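Endoglucanase FnCel5A (Fervidobacterium nodosum, PDB 3NCO) probably hydrolyses internal beta-1,4-glucosidic bonds of cellulose, as an endoglucanase of glycoside hydrolase family 5. Local coordinates at residues N28-P33 and V40-E45; F208-Q213 and S265-E270; T278-A283 and F288-W293. All coordinates share one frame; numbering follows the deposited sequence.

The three contacts compare two layers of one (beta/alpha)8 barrel. Contact 3 lies nearest the middle of the chain and is the classical helix-on-strand layer around the barrel, with apolar side chains between a helix and a strand and one direct backbone hydrogen bond. Contacts 1 and 2 lie farther out, among the loops that follow strands; their touching residues are mostly buried, but a water bridges the segments of contact 1 and another lies between those of contact 2, and neither pair has a direct hydrogen bond. Contacts 2 and 3 share helix 269-285, one near its start and the other near its end. Contact 1 reaches contact 3 where Glu31 packs on Trp293, whereas contact 2 touches neither.

Contact 1: N28-P33 and V40-E45; sequences NALEAP and VYIEDE
Water 1 joins the two segments by donating to two backbone carbonyls, at 2.7 Å from Asn28 O and 2.8 Å from Val40 O. Beside this bridge the contact is apolar. Val40 has CG1 anti to its backbone N (chi1 -174°), which leaves CG2 facing Asn28, 3.6 Å from Asn28 CB, and turns CG1 to Ala29. The methyl of Ala29 sits against the flank of Ile42, 3.6 Å from CG1. Ile42 extends CD1 past that methyl to meet Leu30 CD1 at 3.9 Å, the two side chains crossing at about a right angle.

The shape of 28-33 is set from within. Its type I turn from Ala29 to Ala32 is closed by Ala32 N bonding to Ala29 O, and the carboxylate of Glu31 folds back to the N-H groups of Asn28 and Ala29: OE2 takes Asn28 N on its syn side at 2.7 Å, and OE1 takes Ala29 N from above the carboxylate plane at 3.0 Å.

This is the connection from barrel strand 22-25 to helix 44-53. Helix 78-93 lies alongside, with Phe80 against Leu30 and Arg83 bonding to Ile42 O, while Arg63, just past strand 57-60, holds Glu31 O.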
loop_
_atom_site.group_PDB
_atom_site.type_symbol
_atom_site.label_atom_id
_atom_site.label_comp_id
_atom_site.label_asym_id
_atom_site.label_seq_id
_atom_site.Cartn_x
_atom_site.Cartn_y
_atom_site.Cartn_z
ATOM N N ASN A 28 -0.141 -0.438 10.940
ATOM C CA ASN A 28 -0.503 -0.071 12.305
ATOM C C ASN A 28 0.692 0.329 13.144
ATOM O O ASN A 28 0.597 0.288 14.374
ATOM C CB ASN A 28 -1.251 -1.236 13.000
ATOM C CG ASN A 28 -2.742 -1.261 12.680
ATOM O OD1 ASN A 28 -3.138 -1.278 11.535
ATOM N ND2 ASN A 28 -3.564 -1.325 13.713
ATOM N N ALA A 29 1.802 0.694 12.478
ATOM C CA ALA A 29 3.043 1.011 13.153
ATOM C C ALA A 29 3.472 2.463 12.850
ATOM O O ALA A 29 3.126 3.376 13.613
ATOM C CB ALA A 29 4.173 0.010 12.781
ATOM N N LEU A 30 4.240 2.697 11.770
ATOM C CA LEU A 30 4.757 4.041 11.542
ATOM C C LEU A 30 3.680 5.012 11.040
ATOM O O LEU A 30 4.001 6.214 10.919
ATOM C CB LEU A 30 5.896 4.044 10.523
ATOM C CG LEU A 30 7.203 3.533 11.158
ATOM C CD1 LEU A 30 8.153 2.960 10.053
ATOM C CD2 LEU A 30 7.902 4.629 12.041
ATOM N N GLU A 31 2.492 4.536 10.698
ATOM C CA GLU A 31 1.391 5.466 10.351
ATOM C C GLU A 31 0.499 5.801 11.550
ATOM O O GLU A 31 -0.500 6.531 11.389
ATOM C CB GLU A 31 0.513 5.044 9.115
ATOM C CG GLU A 31 -0.541 3.973 9.388
ATOM C CD GLU A 31 -0.040 2.576 9.634
ATOM O OE1 GLU A 31 1.107 2.340 10.077
ATOM O OE2 GLU A 31 -0.839 1.636 9.405
ATOM N N ALA A 32 0.800 5.198 12.718
ATOM C CA ALA A 32 0.196 5.661 13.977
ATOM C C ALA A 32 0.704 7.055 14.285
ATOM O O ALA A 32 1.650 7.521 13.685
ATOM C CB ALA A 32 0.479 4.642 15.096
ATOM N N PRO A 33 0.048 7.798 15.192
ATOM C CA PRO A 33 0.619 9.124 15.473
ATOM C C PRO A 33 2.059 9.050 16.000
ATOM O O PRO A 33 2.894 9.931 15.728
ATOM C CB PRO A 33 -0.305 9.686 16.567
ATOM C CG PRO A 33 -1.608 8.913 16.405
ATOM C CD PRO A 33 -1.194 7.528 15.938
ATOM N N VAL A 40 1.424 -1.724 17.727
ATOM C CA VAL A 40 2.396 -2.383 16.851
ATOM C C VAL A 40 3.679 -1.590 16.804
ATOM O O VAL A 40 3.673 -0.357 16.662
ATOM C CB VAL A 40 1.860 -2.540 15.443
ATOM C CG1 VAL A 40 2.843 -3.359 14.601
ATOM C CG2 VAL A 40 0.504 -3.245 15.464
ATOM N N TYR A 41 4.810 -2.290 16.934
ATOM C CA TYR A 41 6.088 -1.589 16.892
ATOM C C TYR A 41 6.970 -2.509 16.077
ATOM O O TYR A 41 7.060 -3.711 16.400
ATOM C CB TYR A 41 6.676 -1.391 18.302
ATOM C CG TYR A 41 8.016 -0.691 18.233
ATOM C CD1 TYR A 41 8.059 0.675 18.046
ATOM C CD2 TYR A 41 9.229 -1.414 18.316
ATOM C CE1 TYR A 41 9.281 1.363 17.937
ATOM C CE2 TYR A 41 10.464 -0.746 18.172
ATOM C CZ TYR A 41 10.461 0.637 17.983
ATOM O OH TYR A 41 11.654 1.334 17.878
ATOM N N ILE A 42 7.612 -1.975 15.039
ATOM C CA ILE A 42 8.370 -2.836 14.107
ATOM C C ILE A 42 9.680 -3.352 14.716
ATOM O O ILE A 42 10.584 -2.591 15.027
ATOM C CB ILE A 42 8.614 -2.133 12.743
ATOM C CG1 ILE A 42 7.257 -1.662 12.146
ATOM C CG2 ILE A 42 9.404 -3.098 11.788
ATOM C CD1 ILE A 42 7.355 -0.781 10.958
ATOM N N GLU A 43 9.738 -4.658 14.878
ATOM C CA GLU A 43 10.933 -5.339 15.360
ATOM C C GLU A 43 11.784 -5.703 14.170
ATOM O O GLU A 43 11.272 -6.079 13.119
ATOM C CB GLU A 43 10.547 -6.615 16.193
ATOM C CG GLU A 43 9.675 -6.273 17.454
ATOM C CD GLU A 43 9.172 -7.521 18.310
ATOM O OE1 GLU A 43 9.807 -8.634 18.204
ATOM O OE2 GLU A 43 8.165 -7.397 19.145
ATOM N N ASP A 44 13.113 -5.619 14.330
ATOM C CA ASP A 44 13.993 -5.974 13.207
ATOM C C ASP A 44 13.733 -7.398 12.765
ATOM O O ASP A 44 13.858 -7.714 11.564
ATOM C CB ASP A 44 15.460 -5.881 13.664
ATOM C CG ASP A 44 15.951 -4.441 13.803
ATOM O OD1 ASP A 44 15.150 -3.491 13.609
ATOM O OD2 ASP A 44 17.183 -4.290 14.123
ATOM N N GLU A 45 13.423 -8.282 13.718
ATOM C CA GLU A 45 13.195 -9.723 13.400
ATOM C C GLU A 45 12.005 -9.912 12.445
ATOM O O GLU A 45 11.930 -10.891 11.741
ATOM C CB GLU A 45 12.975 -10.587 14.656
ATOM C CG GLU A 45 11.610 -10.253 15.332
ATOM C CD GLU A 45 11.358 -10.909 16.687
ATOM O OE1 GLU A 45 10.623 -11.948 16.745
ATOM O OE2 GLU A 45 11.899 -10.382 17.718
HETATM O O HOH W 1 1.520 1.369 16.684
#

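Contact 2: F208-Q213 and S265-E270; sequences FNFTHQ and SKADME
The Phe210 ring and the Gln213 side-chain amide both receive the methyl of Ala267, but in different ways. The methyl comes to the ring obliquely, 3.9 Å from CE1, whereas it lies over one face of the amide, 3.4 Å from NE2; Ala267 CA covers the same face near CD. The setting is the rim of a (beta/alpha)8 barrel, where the excursions after strands 198-204 and 256-261 pack together. Trp228 and Trp275 also meet the Phe210 ring, with planes inclined at about 40° and 45°, and within 208-213 the rings of Phe208 and His212 meet by their faces.

Gln213 owes its position to its own segment. CG lies between the backbone N and the carbonyl carbon (chi1 65°), and the chain runs on extended to an amide whose NE2 returns to Phe210 O at 2.9 Å, in the carbonyl plane and on a lone pair. This bond fixes the rotation of the amide and so presents a flat face to Ala267. At the other end of the group, OE1 accepts the backbone N of Val226. Water 2 lies within bonding range of both Gln213 OE1 and Lys266 O, although it has more acceptors nearby than protons to give.

Asp268 follows Ala267 and occupies the N-cap of helix 269-285, which begins one residue later; its side chain caps a backbone N of the helix's first turn, and OD1 bonds to Ser271 OG. Lys266 runs extended past Gln213 to place NZ on Gly214 O, while nearer its backbone Lys266 CB rests 3.6 Å from Gln213 O.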
loop_
_atom_site.group_PDB
_atom_site.type_symbol
_atom_site.label_atom_id
_atom_site.label_comp_id
_atom_site.label_asym_id
_atom_site.label_seq_id
_atom_site.Cartn_x
_atom_site.Cartn_y
_atom_site.Cartn_z
ATOM N N PHE A 208 -17.372 -4.762 0.685
ATOM C CA PHE A 208 -16.929 -4.034 1.873
ATOM C C PHE A 208 -17.683 -4.499 3.113
ATOM O O PHE A 208 -17.093 -4.541 4.207
ATOM C CB PHE A 208 -17.113 -2.531 1.671
ATOM C CG PHE A 208 -16.283 -1.691 2.563
ATOM C CD1 PHE A 208 -14.972 -1.389 2.203
ATOM C CD2 PHE A 208 -16.810 -1.136 3.742
ATOM C CE1 PHE A 208 -14.169 -0.586 3.010
ATOM C CE2 PHE A 208 -15.988 -0.291 4.563
ATOM C CZ PHE A 208 -14.680 -0.034 4.174
ATOM N N ASN A 209 -18.954 -4.907 2.931
ATOM C CA ASN A 209 -19.708 -5.398 4.089
ATOM C C ASN A 209 -19.234 -6.782 4.530
ATOM O O ASN A 209 -19.576 -7.242 5.637
ATOM C CB ASN A 209 -21.242 -5.307 3.885
ATOM C CG ASN A 209 -21.782 -6.321 2.865
ATOM O OD1 ASN A 209 -21.018 -7.010 2.166
ATOM N ND2 ASN A 209 -23.106 -6.363 2.730
ATOM N N PHE A 210 -18.425 -7.433 3.677
ATOM C CA PHE A 210 -17.751 -8.658 4.093
ATOM C C PHE A 210 -16.397 -8.369 4.740
ATOM O O PHE A 210 -16.116 -8.837 5.853
ATOM C CB PHE A 210 -17.578 -9.671 2.953
ATOM C CG PHE A 210 -16.687 -10.830 3.345
ATOM C CD1 PHE A 210 -17.141 -11.795 4.256
ATOM C CD2 PHE A 210 -15.377 -10.907 2.907
ATOM C CE1 PHE A 210 -16.308 -12.817 4.679
ATOM C CE2 PHE A 210 -14.517 -11.921 3.328
ATOM C CZ PHE A 210 -14.981 -12.884 4.209
ATOM N N THR A 211 -15.537 -7.596 4.061
ATOM C CA THR A 211 -14.170 -7.454 4.560
ATOM C C THR A 211 -14.122 -6.549 5.795
ATOM O O THR A 211 -13.152 -6.605 6.572
ATOM C CB THR A 211 -13.240 -6.830 3.506
ATOM O OG1 THR A 211 -13.687 -5.486 3.219
ATOM C CG2 THR A 211 -13.162 -7.737 2.210
ATOM N N HIS A 212 -15.151 -5.706 5.978
ATOM C CA HIS A 212 -15.119 -4.778 7.124
ATOM C C HIS A 212 -16.251 -5.019 8.101
ATOM O O HIS A 212 -16.521 -4.150 8.939
ATOM C CB HIS A 212 -15.102 -3.303 6.673
ATOM C CG HIS A 212 -13.826 -2.907 6.032
ATOM N ND1 HIS A 212 -12.987 -1.932 6.546
ATOM C CD2 HIS A 212 -13.206 -3.411 4.939
ATOM C CE1 HIS A 212 -11.905 -1.850 5.782
ATOM N NE2 HIS A 212 -12.015 -2.732 4.802
ATOM N N GLN A 213 -16.884 -6.201 8.055
ATOM C CA GLN A 213 -17.938 -6.496 9.041
ATOM C C GLN A 213 -17.346 -6.431 10.444
ATOM O O GLN A 213 -16.208 -6.890 10.707
ATOM C CB GLN A 213 -18.571 -7.851 8.782
ATOM C CG GLN A 213 -17.609 -9.005 8.964
ATOM C CD GLN A 213 -18.233 -10.298 8.481
ATOM O OE1 GLN A 213 -19.124 -10.843 9.136
ATOM N NE2 GLN A 213 -17.822 -10.763 7.290
ATOM N N SER A 265 -10.678 -9.715 10.969
ATOM C CA SER A 265 -10.824 -10.978 11.746
ATOM C C SER A 265 -12.203 -11.222 12.354
ATOM O O SER A 265 -12.471 -12.328 12.827
ATOM C CB SER A 265 -9.760 -11.057 12.844
ATOM O OG SER A 265 -9.904 -9.918 13.707
ATOM N N LYS A 266 -13.090 -10.237 12.327
ATOM C CA LYS A 266 -14.475 -10.528 12.753
ATOM C C LYS A 266 -15.311 -11.327 11.723
ATOM O O LYS A 266 -16.372 -11.879 12.071
ATOM C CB LYS A 266 -15.191 -9.272 13.267
ATOM C CG LYS A 266 -14.568 -8.734 14.554
ATOM C CD LYS A 266 -15.530 -7.711 15.172
ATOM C CE LYS A 266 -14.964 -7.009 16.410
ATOM N NZ LYS A 266 -15.864 -5.851 16.788
ATOM N N ALA A 267 -14.814 -11.403 10.484
ATOM C CA ALA A 267 -15.309 -12.312 9.457
ATOM C C ALA A 267 -14.931 -13.752 9.832
ATOM O O ALA A 267 -13.876 -14.013 10.453
ATOM C CB ALA A 267 -14.698 -11.936 8.074
ATOM N N ASP A 268 -15.772 -14.716 9.464
ATOM C CA ASP A 268 -15.446 -16.087 9.853
ATOM C C ASP A 268 -14.208 -16.564 9.071
ATOM O O ASP A 268 -13.995 -16.157 7.927
ATOM C CB ASP A 268 -16.640 -17.010 9.648
ATOM C CG ASP A 268 -16.879 -17.325 8.177
ATOM O OD1 ASP A 268 -17.618 -16.552 7.528
ATOM O OD2 ASP A 268 -16.350 -18.362 7.698
HETATM N N MSE A 269 -13.403 -17.440 9.675
HETATM C CA MSE A 269 -12.097 -17.740 9.095
HETATM C C MSE A 269 -12.191 -18.395 7.698
HETATM O O MSE A 269 -11.395 -18.061 6.792
HETATM C CB MSE A 269 -11.239 -18.574 10.045
HETATM C CG MSE A 269 -9.859 -18.923 9.537
HETATM SE SE MSE A 269 -8.829 -17.279 9.244
HETATM C CE MSE A 269 -8.339 -16.873 11.119
ATOM N N GLU A 270 -13.096 -19.359 7.539
ATOM C CA GLU A 270 -13.162 -20.027 6.217
ATOM C C GLU A 270 -13.487 -19.034 5.120
ATOM O O GLU A 270 -12.819 -19.047 4.077
ATOM C CB GLU A 270 -14.056 -21.270 6.151
ATOM C CG GLU A 270 -13.888 -21.992 4.750
ATOM C CD GLU A 270 -14.065 -23.517 4.753
ATOM O OE1 GLU A 270 -13.766 -24.162 3.685
ATOM O OE2 GLU A 270 -14.495 -24.070 5.801
HETATM O O HOH W 2 -18.722 -13.126 11.165
#

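Contact 3: T278-A283 and F288-W293; sequences TVRRIA and FSLAYW
Phe288 N donates to Ala283 O at 2.9 Å with an N-H...O angle of 153°, a bond tilted out of the carbonyl plane that brings the chain from near the end of helix 269-285 to the start of strand 289-292. The same carbonyl oxygen has Phe288 CB beside it, 3.6 Å from Ala283 O, so the aromatic residue touches the helix with the root of its side chain as well as with its backbone.

Ala283 is the meeting point of the apolar groups. Its methyl lies 4.0 Å from Phe288 CB and 3.9 Å from Leu290 CD2. Leu290 holds CG between its backbone N and carbonyl carbon (chi1 57°), and this torsion together with a chi2 of 97° directs CD2 to the helix, where it also reaches the aliphatic part of Arg280, 4.2 Å from CG. Of the Arg280 side chain it is the stem that touches, and its backbone O lies as near to CD2. The chain bends at chi3, and the guanidinium goes elsewhere: NH2 makes a salt bridge with Glu284 of the same helix, and NE bonds to Ser316 O. Phe242 of helix 232-252 covers Ala283 from a neighbouring element.

On the strand, Ser289 makes backbone hydrogen bonds with Ile256 and Leu258, and Leu290 with Gly21 and Gly23. Strand 289-292 therefore lies between the seventh and first strands and closes the barrel, and its packing against helix 269-285 completes the last beta-alpha-beta crossover of the (beta/alpha)8, or TIM-barrel, fold.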
loop_
_atom_site.group_PDB
_atom_site.type_symbol
_atom_site.label_atom_id
_atom_site.label_comp_id
_atom_site.label_asym_id
_atom_site.label_seq_id
_atom_site.Cartn_x
_atom_site.Cartn_y
_atom_site.Cartn_z
ATOM N N THR A 278 -8.956 -16.143 -3.460
ATOM C CA THR A 278 -9.576 -15.778 -4.730
ATOM C C THR A 278 -9.025 -14.435 -5.227
ATOM O O THR A 278 -8.660 -14.287 -6.377
ATOM C CB THR A 278 -11.105 -15.695 -4.566
ATOM O OG1 THR A 278 -11.616 -17.000 -4.272
ATOM C CG2 THR A 278 -11.793 -15.174 -5.810
ATOM N N VAL A 279 -8.931 -13.473 -4.333
ATOM C CA VAL A 279 -8.334 -12.175 -4.700
ATOM C C VAL A 279 -6.892 -12.362 -5.163
ATOM O O VAL A 279 -6.502 -11.840 -6.217
ATOM C CB VAL A 279 -8.425 -11.162 -3.533
ATOM C CG1 VAL A 279 -7.632 -9.959 -3.893
ATOM C CG2 VAL A 279 -9.896 -10.770 -3.294
ATOM N N ARG A 280 -6.095 -13.112 -4.403
ATOM C CA ARG A 280 -4.713 -13.378 -4.819
ATOM C C ARG A 280 -4.632 -14.026 -6.234
ATOM O O ARG A 280 -3.863 -13.596 -7.084
ATOM C CB ARG A 280 -3.967 -14.251 -3.810
ATOM C CG ARG A 280 -2.568 -14.585 -4.354
ATOM C CD ARG A 280 -1.852 -15.644 -3.544
ATOM N NE ARG A 280 -2.599 -16.893 -3.463
ATOM C CZ ARG A 280 -2.580 -17.813 -4.395
ATOM N NH1 ARG A 280 -3.256 -18.944 -4.252
ATOM N NH2 ARG A 280 -1.843 -17.614 -5.469
ATOM N N ARG A 281 -5.424 -15.080 -6.472
ATOM C CA ARG A 281 -5.386 -15.763 -7.774
ATOM C C ARG A 281 -5.790 -14.844 -8.911
ATOM O O ARG A 281 -5.222 -14.938 -10.005
ATOM C CB ARG A 281 -6.359 -16.939 -7.776
ATOM C CG ARG A 281 -5.951 -18.067 -6.843
ATOM C CD ARG A 281 -6.879 -19.335 -7.006
ATOM N NE ARG A 281 -8.299 -19.005 -7.291
ATOM C CZ ARG A 281 -9.371 -19.316 -6.523
ATOM N NH1 ARG A 281 -9.240 -19.974 -5.375
ATOM N NH2 ARG A 281 -10.602 -18.956 -6.912
ATOM N N ILE A 282 -6.797 -13.999 -8.686
ATOM C CA ILE A 282 -7.286 -13.128 -9.761
ATOM C C ILE A 282 -6.299 -11.975 -10.015
ATOM O O ILE A 282 -6.077 -11.580 -11.171
ATOM C CB ILE A 282 -8.716 -12.618 -9.480
ATOM C CG1 ILE A 282 -9.693 -13.816 -9.516
ATOM C CG2 ILE A 282 -9.131 -11.491 -10.473
ATOM C CD1 ILE A 282 -11.151 -13.474 -9.135
ATOM N N ALA A 283 -5.661 -11.484 -8.954
ATOM C CA ALA A 283 -4.577 -10.510 -9.167
ATOM C C ALA A 283 -3.446 -11.170 -9.978
ATOM O O ALA A 283 -2.916 -10.560 -10.902
ATOM C CB ALA A 283 -4.035 -9.950 -7.806
ATOM N N PHE A 288 -1.069 -8.482 -11.863
ATOM C CA PHE A 288 -0.916 -7.471 -10.807
ATOM C C PHE A 288 0.022 -7.989 -9.716
ATOM O O PHE A 288 -0.108 -9.115 -9.257
ATOM C CB PHE A 288 -2.252 -7.154 -10.122
ATOM C CG PHE A 288 -3.332 -6.646 -11.048
ATOM C CD1 PHE A 288 -3.041 -6.174 -12.322
ATOM C CD2 PHE A 288 -4.674 -6.603 -10.600
ATOM C CE1 PHE A 288 -4.067 -5.726 -13.139
ATOM C CE2 PHE A 288 -5.727 -6.115 -11.405
ATOM C CZ PHE A 288 -5.398 -5.658 -12.689
ATOM N N SER A 289 0.974 -7.171 -9.299
ATOM C CA SER A 289 1.669 -7.484 -8.061
ATOM C C SER A 289 0.720 -7.206 -6.900
ATOM O O SER A 289 -0.365 -6.687 -7.098
ATOM C CB SER A 289 2.908 -6.674 -7.940
ATOM O OG SER A 289 2.529 -5.321 -7.851
ATOM N N LEU A 290 1.093 -7.616 -5.687
ATOM C CA LEU A 290 0.084 -7.483 -4.593
ATOM C C LEU A 290 0.755 -7.491 -3.228
ATOM O O LEU A 290 1.811 -8.133 -3.061
ATOM C CB LEU A 290 -0.958 -8.606 -4.705
ATOM C CG LEU A 290 -0.322 -9.996 -4.677
ATOM C CD1 LEU A 290 -0.375 -10.579 -3.267
ATOM C CD2 LEU A 290 -0.975 -10.954 -5.664
ATOM N N ALA A 291 0.113 -6.793 -2.276
ATOM C CA ALA A 291 0.549 -6.711 -0.854
ATOM C C ALA A 291 -0.714 -6.959 0.026
ATOM O O ALA A 291 -1.734 -6.244 -0.083
ATOM C CB ALA A 291 1.148 -5.308 -0.550
ATOM N N TYR A 292 -0.692 -8.012 0.844
ATOM C CA TYR A 292 -1.808 -8.236 1.734
ATOM C C TYR A 292 -1.786 -7.225 2.890
ATOM O O TYR A 292 -0.728 -6.932 3.405
ATOM C CB TYR A 292 -1.742 -9.726 2.225
ATOM C CG TYR A 292 -2.774 -10.069 3.262
ATOM C CD1 TYR A 292 -4.045 -10.537 2.883
ATOM C CD2 TYR A 292 -2.488 -9.954 4.625
ATOM C CE1 TYR A 292 -4.989 -10.806 3.823
ATOM C CE2 TYR A 292 -3.438 -10.270 5.580
ATOM C CZ TYR A 292 -4.701 -10.689 5.155
ATOM O OH TYR A 292 -5.678 -10.973 6.097
ATOM N N TRP A 293 -2.953 -6.755 3.315
ATOM C CA TRP A 293 -3.099 -5.918 4.515
ATOM C C TRP A 293 -3.601 -6.865 5.635
ATOM O O TRP A 293 -4.747 -7.318 5.548
ATOM C CB TRP A 293 -4.181 -4.839 4.249
ATOM C CG TRP A 293 -4.314 -3.963 5.437
ATOM C CD1 TRP A 293 -5.167 -4.125 6.521
ATOM C CD2 TRP A 293 -3.495 -2.831 5.728
ATOM N NE1 TRP A 293 -4.933 -3.114 7.466
ATOM C CE2 TRP A 293 -3.924 -2.309 6.992
ATOM C CE3 TRP A 293 -2.478 -2.179 5.037
ATOM C CZ2 TRP A 293 -3.315 -1.215 7.579
ATOM C CZ3 TRP A 293 -1.896 -1.055 5.606
ATOM C CH2 TRP A 293 -2.315 -0.592 6.878
#